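Soluble lytic transglycosylase B3 (Pseudomonas aeruginosa, PDB 5ANZ) probably cleaves peptidoglycan as a multidomain lytic transglycosylase, a non-hydrolytic activity that takes part in turnover of the bacterial cell wall. Local coordinates at residues A[51-56]-A[69-73]; A[108-112]-A[145-149]; A[356-360]-A[408-414]. All coordinates share one frame. Residue numbers count along the deposited sequence, not the author numbering.

How the interactions relate
The three contacts follow one another along the chain and none touches another, their nearest atoms lying about 18 to 34 Å apart. Interactions 1 and 2 both belong to the transglycosylase domain, yet their centres are about 36 Å apart. Interaction 1 joins the first two helices of the model, far from the known binding sites. Interaction 2 sits closest to the saccharide-binding residues: the Tyr-147 side chain is about 11 Å from that of Tyr-326, a residue that binds N-acetylglucosamine, though no sugar is bound in this model. Interaction 3 ties the loop 356-360, between helices 330-343 and 362-374, to the putative peptidoglycan-binding domain, its centre about 33 Å from that of interaction 2 and about 48 Å from that of interaction 1.

Interaction 1 of 3, residues A[51-56]-A[69-73]; sequences WRDAFR and FDRAF
Four aromatic rings make the apolar centre where helices 48-61 and 66-73 meet. Phe-69 (chi1 t) and Phe-73 (chi1 m) send their CA-to-CB bonds toward segment 51-56, as Phe-55 (chi1 t) does toward 69-73. Phe-55 CD2 lies 3.7 Å from Phe-69 CE2, at the edge of the Phe-69 ring, and Phe-55 CD2 is 4.3 Å from Phe-73 CZ. Trp-51, also t, brings CZ3 to 4.1 Å from Phe-73 CE2. Both segments are helical, Phe-73 N bonding to Phe-69 O at 2.9 Å. The pair is an alpha-alpha hairpin, two helices consecutive in the chain joined by a short connection: the axes of the two short segments cross at 150°, roughly antiparallel, and approach no closer than 12.1 Å, a wide spacing filled by the bulky rings. The register sets Arg-56 CA 7.3 Å from Phe-69 CA and Arg-52 CA 8.8 Å from Phe-73 CA. Helices 156-166 and 170-186 continue the packing, Leu-177 touching both Trp-51 and Phe-55, and Ala-161 touching Trp-51 and Phe-73. Further out, the aliphatic parts of two arginines border the rings. Arg-56 CG stands over the face of Phe-69, 3.6 Å from the ring centroid in a CH-pi contact, and Arg-52 CD is 3.9 Å from Phe-73 CD2. The extended Arg-56 (t, t, t) then reaches a salt bridge at the rim, NE donating to Asp-70 OD1 and NH2 to Asp-70 OD2, each at 3.0 Å. Arg-52 NH1 gives a hydrogen bond to a water at 2.7 Å, and that water donates to Phe-73 O at 3.0 Å.

Interaction 2 of 3, residues A[108-112]-A[145-149]; sequences RVRQG and SNYGS
Ser-145 stands where helix 134-145 gives way to a loop, and its side chain makes an ST motif: OG (chi1 p) accepts from Gly-148 N at 2.9 Å, while Gln-204 O is a further partner of this hydroxyl. Asn-146 is the first residue to leave helical angles, with phi/psi of 54/47, and it opens a type I' beta turn that runs to Ser-149. Its chi1 of -154° brings OD1 within 3.3 Å of Arg-108 NE, a weak hydrogen bond; ND2 donates to Ser-149 OG at 2.9 Å, inside the turn. Across the gap Asn-146 CA is 7.5 Å from Arg-108 CA. The CA-to-CB bond of Tyr-147 points toward segment 108-112, with chi1 m. Its hydroxyl donates to Arg-108 O at 2.8 Å. That carbonyl also accepts from Gly-112 N at 3.0 Å, so the tyrosine adds a second bond to an oxygen already used by the helix. Such a contact joins a turn after one helix to the flank of another within the lysozyme-like, largely helical transglycosylase domain; Phe-343 of helix 330-343 touches the same ring. Tyr-147 OH lies 3.3 Å from Gly-112 CA, where a beta carbon would clash with it, and Tyr-147 CE2 is 3.7 Å from Gln-111 CB. Tyr-147 (phi/psi 62/35) and Gly-148 (92/0) are the two central residues of the turn, and at Gly-148 a beta carbon would crowd the preceding carbonyl.

Interaction 3 of 3, residues A[356-360]-A[408-414]; sequences EDVPL and YPTPALL
A buried carboxylate receiving a tyrosine hydroxyl marks this contact between an irregular segment and the start of a helix: Tyr-408 OH donates to Asp-357 OD1 at 2.7 Å, with the oxygen near the plane of the ring. Asp-357, though poorly ordered, is the centre of an inverse gamma turn, closed by Val-358 N to Glu-356 O at 2.8 Å. From Val-358 to Leu-360 the chain is extended as it approaches helix 362-374. In segment 408-414, Thr-410 is the N-cap of helix 411-417; Thr-410 OG1 accepts a weak capping bond from Leu-413 N at 3.5 Å. Proline suits the first turn of a helix, where the backbone N-H has no acceptor within the helix. The register puts Leu-360 CA 6.1 Å from Pro-411 CA. Leu-360 (m, t) fills the apolar gap: CD1 is 4.0 Å from Pro-409 CB, and CD2 is 3.8 Å from Pro-411 CD and 4.4 Å from Leu-414 CD2. Val-358 O lies 3.2 Å from Pro-411 CD. A water donates to Pro-409 O at 2.5 Å and accepts weakly from Leu-360 N at 3.4 Å. Apolar packing around Leu-360 thus combines with one direct hydrogen bond and one weak water bridge, so the contact does not rest on charge pairing.

Interaction 1 of 3, residues A[51-56]-A[69-73]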
ATOM      1  N   TRP A  51     -14.938  29.600  -0.714  1.00 40.60           N
ATOM      2  CA  TRP A  51     -15.001  28.208  -1.123  1.00 42.70           C
ATOM      3  C   TRP A  51     -15.888  27.421  -0.154  1.00 41.50           C
ATOM      4  O   TRP A  51     -16.695  26.597  -0.577  1.00 37.25           O
ATOM      5  CB  TRP A  51     -13.607  27.567  -1.202  1.00 39.12           C
ATOM      6  CG  TRP A  51     -13.739  26.079  -1.249  1.00 38.91           C
ATOM      7  CD1 TRP A  51     -13.880  25.299  -2.362  1.00 36.46           C
ATOM      8  CD2 TRP A  51     -13.812  25.194  -0.125  1.00 35.61           C
ATOM      9  NE1 TRP A  51     -14.022  23.977  -1.993  1.00 34.82           N
ATOM     10  CE2 TRP A  51     -13.989  23.891  -0.627  1.00 34.55           C
ATOM     11  CE3 TRP A  51     -13.752  25.381   1.258  1.00 30.81           C
ATOM     12  CZ2 TRP A  51     -14.091  22.777   0.208  1.00 31.43           C
ATOM     13  CZ3 TRP A  51     -13.852  24.269   2.087  1.00 30.57           C
ATOM     14  CH2 TRP A  51     -14.025  22.990   1.559  1.00 30.60           C
ATOM     15  N   ARG A  52     -15.745  27.687   1.143  1.00 36.04           N
ATOM     16  CA  ARG A  52     -16.481  26.934   2.161  1.00 34.89           C
ATOM     17  C   ARG A  52     -17.991  27.178   2.089  1.00 37.14           C
ATOM     18  O   ARG A  52     -18.784  26.239   2.183  1.00 42.42           O
ATOM     19  CB  ARG A  52     -15.972  27.290   3.558  1.00 35.59           C
ATOM     20  CG  ARG A  52     -16.682  26.556   4.667  1.00 37.27           C
ATOM     21  CD  ARG A  52     -16.363  27.196   5.991  1.00 36.19           C
ATOM     22  NE  ARG A  52     -16.884  28.557   6.029  1.00 40.66           N
ATOM     23  CZ  ARG A  52     -16.375  29.540   6.758  1.00 40.26           C
ATOM     24  NH1 ARG A  52     -15.322  29.320   7.529  1.00 46.13           N
ATOM     25  NH2 ARG A  52     -16.923  30.744   6.710  1.00 42.30           N
ATOM     26  N   ASP A  53     -18.388  28.434   1.945  1.00 42.09           N
ATOM     27  CA  ASP A  53     -19.809  28.743   1.903  1.00 52.63           C
ATOM     28  C   ASP A  53     -20.438  28.115   0.670  1.00 50.11           C
ATOM     29  O   ASP A  53     -21.579  27.660   0.716  1.00 48.36           O
ATOM     30  CB  ASP A  53     -20.042  30.252   1.924  1.00 58.09           C
ATOM     31  CG  ASP A  53     -19.625  30.881   3.238  1.00 69.82           C
ATOM     32  OD1 ASP A  53     -19.549  30.151   4.251  1.00 71.99           O
ATOM     33  OD2 ASP A  53     -19.373  32.103   3.259  1.00 76.85           O
ATOM     34  N   ALA A  54     -19.680  28.080  -0.423  1.00 48.53           N
ATOM     35  CA  ALA A  54     -20.154  27.464  -1.656  1.00 51.38           C
ATOM     36  C   ALA A  54     -20.221  25.948  -1.490  1.00 42.19           C
ATOM     37  O   ALA A  54     -21.172  25.313  -1.950  1.00 52.72           O
ATOM     38  CB  ALA A  54     -19.257  27.840  -2.832  1.00 50.83           C
ATOM     39  N   PHE A  55     -19.223  25.371  -0.824  1.00 39.18           N
ATOM     40  CA  PHE A  55     -19.241  23.933  -0.574  1.00 37.29           C
ATOM     41  C   PHE A  55     -20.364  23.558   0.393  1.00 42.88           C
ATOM     42  O   PHE A  55     -20.925  22.472   0.307  1.00 37.62           O
ATOM     43  CB  PHE A  55     -17.901  23.436  -0.025  1.00 35.38           C
ATOM     44  CG  PHE A  55     -17.919  21.979   0.353  1.00 33.19           C
ATOM     45  CD1 PHE A  55     -18.047  20.994  -0.621  1.00 33.21           C
ATOM     46  CD2 PHE A  55     -17.839  21.595   1.677  1.00 31.52           C
ATOM     47  CE1 PHE A  55     -18.077  19.648  -0.271  1.00 32.28           C
ATOM     48  CE2 PHE A  55     -17.870  20.255   2.033  1.00 38.97           C
ATOM     49  CZ  PHE A  55     -17.995  19.279   1.049  1.00 31.54           C
ATOM     50  N   ARG A  56     -20.698  24.463   1.310  1.00 40.85           N
ATOM     51  CA  ARG A  56     -21.744  24.182   2.286  1.00 38.88           C
ATOM     52  C   ARG A  56     -23.064  23.919   1.560  1.00 41.52           C
ATOM     53  O   ARG A  56     -23.866  23.088   1.992  1.00 44.72           O
ATOM     54  CB  ARG A  56     -21.885  25.344   3.281  1.00 39.87           C
ATOM     55  CG  ARG A  56     -22.855  25.106   4.447  1.00 40.86           C
ATOM     56  CD  ARG A  56     -22.855  26.325   5.383  1.00 47.45           C
ATOM     57  NE  ARG A  56     -23.470  26.084   6.689  1.00 45.49           N
ATOM     58  CZ  ARG A  56     -24.724  26.411   6.994  1.00 55.40           C
ATOM     59  NH1 ARG A  56     -25.498  26.978   6.083  1.00 54.15           N
ATOM     60  NH2 ARG A  56     -25.208  26.169   8.206  1.00 59.75           N
ATOM     61  N   PHE A  69     -22.334  20.354   9.712  1.00 35.97           N
ATOM     62  CA  PHE A  69     -21.390  21.096   8.893  1.00 34.40           C
ATOM     63  C   PHE A  69     -20.677  22.175   9.714  1.00 34.38           C
ATOM     64  O   PHE A  69     -19.448  22.269   9.697  1.00 33.92           O
ATOM     65  CB  PHE A  69     -22.104  21.730   7.692  1.00 36.30           C
ATOM     66  CG  PHE A  69     -21.171  22.365   6.706  1.00 38.67           C
ATOM     67  CD1 PHE A  69     -20.669  23.639   6.924  1.00 35.02           C
ATOM     68  CD2 PHE A  69     -20.769  21.676   5.570  1.00 34.78           C
ATOM     69  CE1 PHE A  69     -19.792  24.216   6.026  1.00 34.26           C
ATOM     70  CE2 PHE A  69     -19.897  22.252   4.665  1.00 38.49           C
ATOM     71  CZ  PHE A  69     -19.408  23.527   4.893  1.00 40.39           C
ATOM     72  N   ASP A  70     -21.453  22.987  10.434  1.00 36.89           N
ATOM     73  CA  ASP A  70     -20.874  24.091  11.188  1.00 41.94           C
ATOM     74  C   ASP A  70     -19.991  23.586  12.328  1.00 41.16           C
ATOM     75  O   ASP A  70     -18.938  24.156  12.607  1.00 40.12           O
ATOM     76  CB  ASP A  70     -21.980  25.004  11.721  1.00 44.27           C
ATOM     77  CG  ASP A  70     -22.801  25.635  10.601  1.00 52.13           C
ATOM     78  OD1 ASP A  70     -22.309  25.693   9.450  1.00 50.46           O
ATOM     79  OD2 ASP A  70     -23.941  26.069  10.869  1.00 58.85           O
ATOM     80  N   ARG A  71     -20.421  22.508  12.975  1.00 40.32           N
ATOM     81  CA  ARG A  71     -19.629  21.854  14.014  1.00 39.65           C
ATOM     82  C   ARG A  71     -18.290  21.375  13.444  1.00 39.57           C
ATOM     83  O   ARG A  71     -17.225  21.557  14.040  1.00 43.43           O
ATOM     84  CB  ARG A  71     -20.417  20.678  14.591  1.00 47.17           C
ATOM     85  CG  ARG A  71     -19.818  20.008  15.805  1.00 70.06           C
ATOM     86  CD  ARG A  71     -20.533  18.686  16.048  1.00 84.35           C
ATOM     87  NE  ARG A  71     -20.137  18.028  17.291  1.00 90.48           N
ATOM     88  CZ  ARG A  71     -19.546  16.836  17.357  1.00 84.89           C
ATOM     89  NH1 ARG A  71     -19.277  16.155  16.246  1.00 64.75           N
ATOM     90  NH2 ARG A  71     -19.234  16.318  18.539  1.00 87.21           N
ATOM     91  N   ALA A  72     -18.366  20.774  12.268  1.00 31.30           N
ATOM     92  CA  ALA A  72     -17.199  20.212  11.599  1.00 34.01           C
ATOM     93  C   ALA A  72     -16.210  21.280  11.130  1.00 33.89           C
ATOM     94  O   ALA A  72     -14.999  21.049  11.104  1.00 34.21           O
ATOM     95  CB  ALA A  72     -17.645  19.364  10.419  1.00 30.26           C
ATOM     96  N   PHE A  73     -16.724  22.448  10.750  1.00 32.33           N
ATOM     97  CA  PHE A  73     -15.872  23.494  10.192  1.00 32.82           C
ATOM     98  C   PHE A  73     -15.507  24.590  11.185  1.00 36.16           C
ATOM     99  O   PHE A  73     -14.797  25.524  10.831  1.00 33.13           O
ATOM    100  CB  PHE A  73     -16.539  24.110   8.960  1.00 31.00           C
ATOM    101  CG  PHE A  73     -16.265  23.344   7.701  1.00 30.71           C
ATOM    102  CD1 PHE A  73     -17.076  22.284   7.327  1.00 28.44           C
ATOM    103  CD2 PHE A  73     -15.159  23.641   6.922  1.00 31.71           C
ATOM    104  CE1 PHE A  73     -16.803  21.555   6.174  1.00 28.52           C
ATOM    105  CE2 PHE A  73     -14.889  22.911   5.763  1.00 32.59           C
ATOM    106  CZ  PHE A  73     -15.717  21.873   5.395  1.00 29.42           C
TER
HETATM  107  O   HOH W   1     -14.107  27.109   8.358  1.00 35.45           O

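Interaction 2 of 3, residues A[108-112]-A[145-149]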
ATOM      1  N   ARG A 108       8.882  -3.414  15.857  1.00 21.89           N
ATOM      2  CA  ARG A 108       7.529  -3.542  15.309  1.00 21.16           C
ATOM      3  C   ARG A 108       7.065  -4.994  15.371  1.00 20.66           C
ATOM      4  O   ARG A 108       5.891  -5.273  15.610  1.00 21.92           O
ATOM      5  CB  ARG A 108       7.437  -3.025  13.870  1.00 25.69           C
ATOM      6  CG  ARG A 108       6.000  -3.118  13.299  1.00 29.75           C
ATOM      7  CD  ARG A 108       5.779  -2.284  12.018  1.00 29.73           C
ATOM      8  NE  ARG A 108       5.878  -0.846  12.283  1.00 35.37           N
ATOM      9  CZ  ARG A 108       6.949  -0.101  12.027  1.00 42.80           C
ATOM     10  NH1 ARG A 108       8.023  -0.647  11.470  1.00 42.12           N
ATOM     11  NH2 ARG A 108       6.949   1.194  12.326  1.00 36.21           N
ATOM     12  N   VAL A 109       7.979  -5.926  15.136  1.00 20.45           N
ATOM     13  CA  VAL A 109       7.619  -7.343  15.236  1.00 20.37           C
ATOM     14  C   VAL A 109       7.167  -7.658  16.655  1.00 20.86           C
ATOM     15  O   VAL A 109       6.106  -8.249  16.873  1.00 21.10           O
ATOM     16  CB  VAL A 109       8.806  -8.269  14.869  1.00 21.63           C
ATOM     17  CG1 VAL A 109       8.449  -9.741  15.077  1.00 21.88           C
ATOM     18  CG2 VAL A 109       9.276  -7.998  13.441  1.00 21.95           C
ATOM     19  N   ARG A 110       7.964  -7.262  17.645  1.00 22.24           N
ATOM     20  CA  ARG A 110       7.592  -7.615  19.001  1.00 23.04           C
ATOM     21  C   ARG A 110       6.318  -6.892  19.435  1.00 23.95           C
ATOM     22  O   ARG A 110       5.523  -7.470  20.173  1.00 25.32           O
ATOM     23  CB  ARG A 110       8.731  -7.336  19.983  1.00 25.68           C
ATOM     24  CG  ARG A 110       9.048  -5.898  20.230  1.00 35.39           C
ATOM     25  CD  ARG A 110      10.186  -5.815  21.246  1.00 52.60           C
ATOM     26  NE  ARG A 110      10.314  -4.475  21.799  1.00 52.65           N
ATOM     27  CZ  ARG A 110      11.144  -4.150  22.779  1.00 53.51           C
ATOM     28  NH1 ARG A 110      11.924  -5.074  23.319  1.00 58.88           N
ATOM     29  NH2 ARG A 110      11.185  -2.902  23.220  1.00 56.93           N
ATOM     30  N   GLN A 111       6.087  -5.665  18.959  1.00 21.74           N
ATOM     31  CA  GLN A 111       4.852  -4.967  19.349  1.00 24.75           C
ATOM     32  C   GLN A 111       3.637  -5.698  18.769  1.00 24.76           C
ATOM     33  O   GLN A 111       2.600  -5.803  19.428  1.00 24.02           O
ATOM     34  CB  GLN A 111       4.849  -3.504  18.887  1.00 25.24           C
ATOM     35  CG  GLN A 111       5.658  -2.540  19.731  1.00 37.74           C
ATOM     36  CD  GLN A 111       5.621  -1.114  19.181  1.00 58.68           C
ATOM     37  OE1 GLN A 111       5.387  -0.897  17.988  1.00 57.80           O
ATOM     38  NE2 GLN A 111       5.852  -0.139  20.054  1.00 73.51           N
ATOM     39  N   GLY A 112       3.781  -6.220  17.554  1.00 21.49           N
ATOM     40  CA  GLY A 112       2.706  -6.981  16.922  1.00 19.46           C
ATOM     41  C   GLY A 112       2.437  -8.290  17.649  1.00 19.43           C
ATOM     42  O   GLY A 112       1.292  -8.711  17.816  1.00 21.15           O
ATOM     43  N   SER A 145      -0.653   2.079  10.904  1.00 17.47           N
ATOM     44  CA  SER A 145      -0.622   3.091  11.968  1.00 20.27           C
ATOM     45  C   SER A 145       0.222   2.691  13.171  1.00 22.81           C
ATOM     46  O   SER A 145       0.041   3.234  14.258  1.00 23.27           O
ATOM     47  CB  SER A 145      -2.043   3.392  12.438  1.00 19.74           C
ATOM     48  OG  SER A 145      -2.608   2.281  13.124  1.00 19.65           O
ATOM     49  N   ASN A 146       1.136   1.733  12.996  1.00 21.76           N
ATOM     50  CA  ASN A 146       1.896   1.222  14.133  1.00 19.90           C
ATOM     51  C   ASN A 146       0.973   0.753  15.265  1.00 22.12           C
ATOM     52  O   ASN A 146       1.179   1.085  16.429  1.00 22.57           O
ATOM     53  CB  ASN A 146       2.858   2.287  14.655  1.00 24.02           C
ATOM     54  CG  ASN A 146       4.050   1.679  15.350  1.00 39.34           C
ATOM     55  OD1 ASN A 146       4.533   0.611  14.961  1.00 38.26           O
ATOM     56  ND2 ASN A 146       4.525   2.340  16.398  1.00 43.51           N
ATOM     57  N   TYR A 147      -0.046  -0.016  14.898  1.00 18.22           N
ATOM     58  CA  TYR A 147      -1.001  -0.596  15.842  1.00 20.04           C
ATOM     59  C   TYR A 147      -1.755   0.497  16.600  1.00 21.76           C
ATOM     60  O   TYR A 147      -2.066   0.346  17.783  1.00 25.51           O
ATOM     61  CB  TYR A 147      -0.292  -1.539  16.816  1.00 21.28           C
ATOM     62  CG  TYR A 147       0.702  -2.473  16.141  1.00 18.34           C
ATOM     63  CD1 TYR A 147       0.272  -3.555  15.392  1.00 21.75           C
ATOM     64  CD2 TYR A 147       2.071  -2.293  16.300  1.00 18.87           C
ATOM     65  CE1 TYR A 147       1.166  -4.413  14.790  1.00 19.29           C
ATOM     66  CE2 TYR A 147       2.984  -3.154  15.694  1.00 20.99           C
ATOM     67  CZ  TYR A 147       2.520  -4.211  14.940  1.00 17.31           C
ATOM     68  OH  TYR A 147       3.432  -5.043  14.356  1.00 20.58           O
ATOM     69  N   GLY A 148      -2.025   1.590  15.890  1.00 21.81           N
ATOM     70  CA  GLY A 148      -2.795   2.696  16.442  1.00 24.97           C
ATOM     71  C   GLY A 148      -2.014   3.818  17.100  1.00 25.66           C
ATOM     72  O   GLY A 148      -2.618   4.777  17.601  1.00 35.44           O
ATOM     73  N   SER A 149      -0.687   3.739  17.131  1.00 29.59           N
ATOM     74  CA  SER A 149       0.084   4.794  17.786  1.00 33.47           C
ATOM     75  C   SER A 149       0.447   5.953  16.847  1.00 40.54           C
ATOM     76  O   SER A 149       0.866   7.015  17.305  1.00 41.45           O
ATOM     77  CB  SER A 149       1.353   4.211  18.399  1.00 35.77           C
ATOM     78  OG  SER A 149       2.299   3.918  17.395  1.00 37.88           O
TER

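Interaction 3 of 3, residues A[356-360]-A[408-414]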
ATOM      1  N   GLU A 356      24.941  -2.611  -4.563  1.00 43.87           N
ATOM      2  CA  GLU A 356      24.917  -1.426  -5.415  1.00 45.24           C
ATOM      3  C   GLU A 356      23.522  -0.875  -5.652  1.00 58.37           C
ATOM      4  O   GLU A 356      23.298  -0.130  -6.605  1.00 67.75           O
ATOM      5  CB  GLU A 356      25.546  -1.744  -6.766  1.00 42.71           C
ATOM      6  CG  GLU A 356      26.983  -2.185  -6.706  1.00 46.67           C
ATOM      7  CD  GLU A 356      27.481  -2.646  -8.061  1.00 42.94           C
ATOM      8  OE1 GLU A 356      27.040  -3.727  -8.511  1.00 38.34           O
ATOM      9  OE2 GLU A 356      28.294  -1.927  -8.674  1.00 43.16           O
ATOM     10  N   ASP A 357      22.578  -1.244  -4.800  1.00 68.11           N
ATOM     11  CA  ASP A 357      21.213  -0.789  -4.992  1.00 75.97           C
ATOM     12  C   ASP A 357      21.051   0.657  -4.526  1.00 65.12           C
ATOM     13  O   ASP A 357      20.598   0.925  -3.414  1.00 56.69           O
ATOM     14  CB  ASP A 357      20.227  -1.704  -4.264  1.00 85.25           C
ATOM     15  CG  ASP A 357      18.826  -1.625  -4.844  1.00 88.34           C
ATOM     16  OD1 ASP A 357      18.698  -1.368  -6.061  1.00 79.41           O
ATOM     17  OD2 ASP A 357      17.856  -1.817  -4.083  1.00 93.03           O
ATOM     18  N   VAL A 358      21.452   1.585  -5.386  1.00 67.56           N
ATOM     19  CA  VAL A 358      21.136   2.991  -5.200  1.00 61.28           C
ATOM     20  C   VAL A 358      20.070   3.351  -6.216  1.00 54.49           C
ATOM     21  O   VAL A 358      20.357   3.457  -7.409  1.00 57.79           O
ATOM     22  CB  VAL A 358      22.362   3.901  -5.373  1.00 59.48           C
ATOM     23  CG1 VAL A 358      21.936   5.365  -5.377  1.00 57.48           C
ATOM     24  CG2 VAL A 358      23.378   3.636  -4.269  1.00 64.46           C
ATOM     25  N   PRO A 359      18.829   3.533  -5.747  1.00 47.25           N
ATOM     26  CA  PRO A 359      17.697   3.729  -6.652  1.00 45.56           C
ATOM     27  C   PRO A 359      17.837   5.015  -7.452  1.00 48.85           C
ATOM     28  O   PRO A 359      18.464   5.964  -6.983  1.00 51.34           O
ATOM     29  CB  PRO A 359      16.506   3.809  -5.702  1.00 54.45           C
ATOM     30  CG  PRO A 359      17.088   4.397  -4.465  1.00 54.26           C
ATOM     31  CD  PRO A 359      18.455   3.784  -4.346  1.00 50.79           C
ATOM     32  N   LEU A 360      17.270   5.037  -8.652  1.00 45.37           N
ATOM     33  CA  LEU A 360      17.255   6.251  -9.450  1.00 44.25           C
ATOM     34  C   LEU A 360      16.499   7.367  -8.736  1.00 43.14           C
ATOM     35  O   LEU A 360      15.444   7.131  -8.148  1.00 44.01           O
ATOM     36  CB  LEU A 360      16.620   5.986 -10.815  1.00 36.80           C
ATOM     37  CG  LEU A 360      17.393   5.044 -11.732  1.00 44.63           C
ATOM     38  CD1 LEU A 360      16.694   4.928 -13.076  1.00 44.45           C
ATOM     39  CD2 LEU A 360      18.818   5.547 -11.911  1.00 49.98           C
ATOM     40  N   TYR A 408      14.289  -3.902 -14.278  1.00 32.59           N
ATOM     41  CA  TYR A 408      14.665  -3.109 -13.112  1.00 31.68           C
ATOM     42  C   TYR A 408      15.796  -2.148 -13.470  1.00 33.14           C
ATOM     43  O   TYR A 408      16.926  -2.575 -13.707  1.00 32.02           O
ATOM     44  CB  TYR A 408      15.077  -4.031 -11.960  1.00 32.54           C
ATOM     45  CG  TYR A 408      15.398  -3.305 -10.678  1.00 35.05           C
ATOM     46  CD1 TYR A 408      14.383  -2.833  -9.856  1.00 40.16           C
ATOM     47  CD2 TYR A 408      16.715  -3.100 -10.286  1.00 34.31           C
ATOM     48  CE1 TYR A 408      14.670  -2.168  -8.681  1.00 40.19           C
ATOM     49  CE2 TYR A 408      17.012  -2.435  -9.113  1.00 36.11           C
ATOM     50  CZ  TYR A 408      15.986  -1.974  -8.314  1.00 38.52           C
ATOM     51  OH  TYR A 408      16.269  -1.311  -7.146  1.00 43.91           O
ATOM     52  N   PRO A 409      15.494  -0.844 -13.530  1.00 33.54           N
ATOM     53  CA  PRO A 409      16.492   0.134 -13.964  1.00 38.57           C
ATOM     54  C   PRO A 409      17.437   0.539 -12.840  1.00 39.66           C
ATOM     55  O   PRO A 409      17.012   0.653 -11.690  1.00 41.71           O
ATOM     56  CB  PRO A 409      15.633   1.321 -14.398  1.00 37.16           C
ATOM     57  CG  PRO A 409      14.508   1.296 -13.400  1.00 32.09           C
ATOM     58  CD  PRO A 409      14.215  -0.193 -13.185  1.00 31.97           C
ATOM     59  N   THR A 410      18.701   0.765 -13.185  1.00 38.14           N
ATOM     60  CA  THR A 410      19.730   1.136 -12.221  1.00 35.52           C
ATOM     61  C   THR A 410      20.534   2.312 -12.759  1.00 37.58           C
ATOM     62  O   THR A 410      20.500   2.583 -13.956  1.00 35.88           O
ATOM     63  CB  THR A 410      20.694  -0.034 -11.956  1.00 43.73           C
ATOM     64  OG1 THR A 410      21.277  -0.445 -13.198  1.00 42.01           O
ATOM     65  CG2 THR A 410      19.962  -1.210 -11.335  1.00 45.04           C
ATOM     66  N   PRO A 411      21.278   3.003 -11.883  1.00 40.84           N
ATOM     67  CA  PRO A 411      22.194   4.043 -12.359  1.00 42.12           C
ATOM     68  C   PRO A 411      23.090   3.576 -13.513  1.00 45.75           C
ATOM     69  O   PRO A 411      23.364   4.354 -14.427  1.00 42.88           O
ATOM     70  CB  PRO A 411      23.025   4.358 -11.115  1.00 44.82           C
ATOM     71  CG  PRO A 411      22.066   4.128  -9.985  1.00 47.08           C
ATOM     72  CD  PRO A 411      21.203   2.961 -10.411  1.00 44.21           C
ATOM     73  N   ALA A 412      23.524   2.317 -13.474  1.00 44.12           N
ATOM     74  CA  ALA A 412      24.422   1.787 -14.494  1.00 43.60           C
ATOM     75  C   ALA A 412      23.736   1.735 -15.860  1.00 37.48           C
ATOM     76  O   ALA A 412      24.375   1.956 -16.890  1.00 39.42           O
ATOM     77  CB  ALA A 412      24.921   0.411 -14.098  1.00 51.21           C
ATOM     78  N   LEU A 413      22.435   1.451 -15.867  1.00 37.05           N
ATOM     79  CA  LEU A 413      21.668   1.480 -17.114  1.00 35.68           C
ATOM     80  C   LEU A 413      21.605   2.896 -17.668  1.00 36.43           C
ATOM     81  O   LEU A 413      21.801   3.125 -18.862  1.00 38.47           O
ATOM     82  CB  LEU A 413      20.254   0.951 -16.899  1.00 34.67           C
ATOM     83  CG  LEU A 413      19.315   1.012 -18.105  1.00 36.79           C
ATOM     84  CD1 LEU A 413      19.885   0.226 -19.278  1.00 34.91           C
ATOM     85  CD2 LEU A 413      17.936   0.483 -17.713  1.00 35.96           C
ATOM     86  N   LEU A 414      21.322   3.850 -16.789  1.00 35.69           N
ATOM     87  CA  LEU A 414      21.327   5.245 -17.178  1.00 37.10           C
ATOM     88  C   LEU A 414      22.713   5.676 -17.694  1.00 41.41           C
ATOM     89  O   LEU A 414      22.811   6.413 -18.678  1.00 41.73           O
ATOM     90  CB  LEU A 414      20.895   6.123 -16.002  1.00 38.10           C
ATOM     91  CG  LEU A 414      20.501   7.553 -16.361  1.00 47.80           C
ATOM     92  CD1 LEU A 414      19.395   7.544 -17.411  1.00 52.53           C
ATOM     93  CD2 LEU A 414      20.054   8.297 -15.115  1.00 49.91           C
TER
HETATM   94  O   HOH W   2      16.516   1.799  -9.471  1.00 49.88           O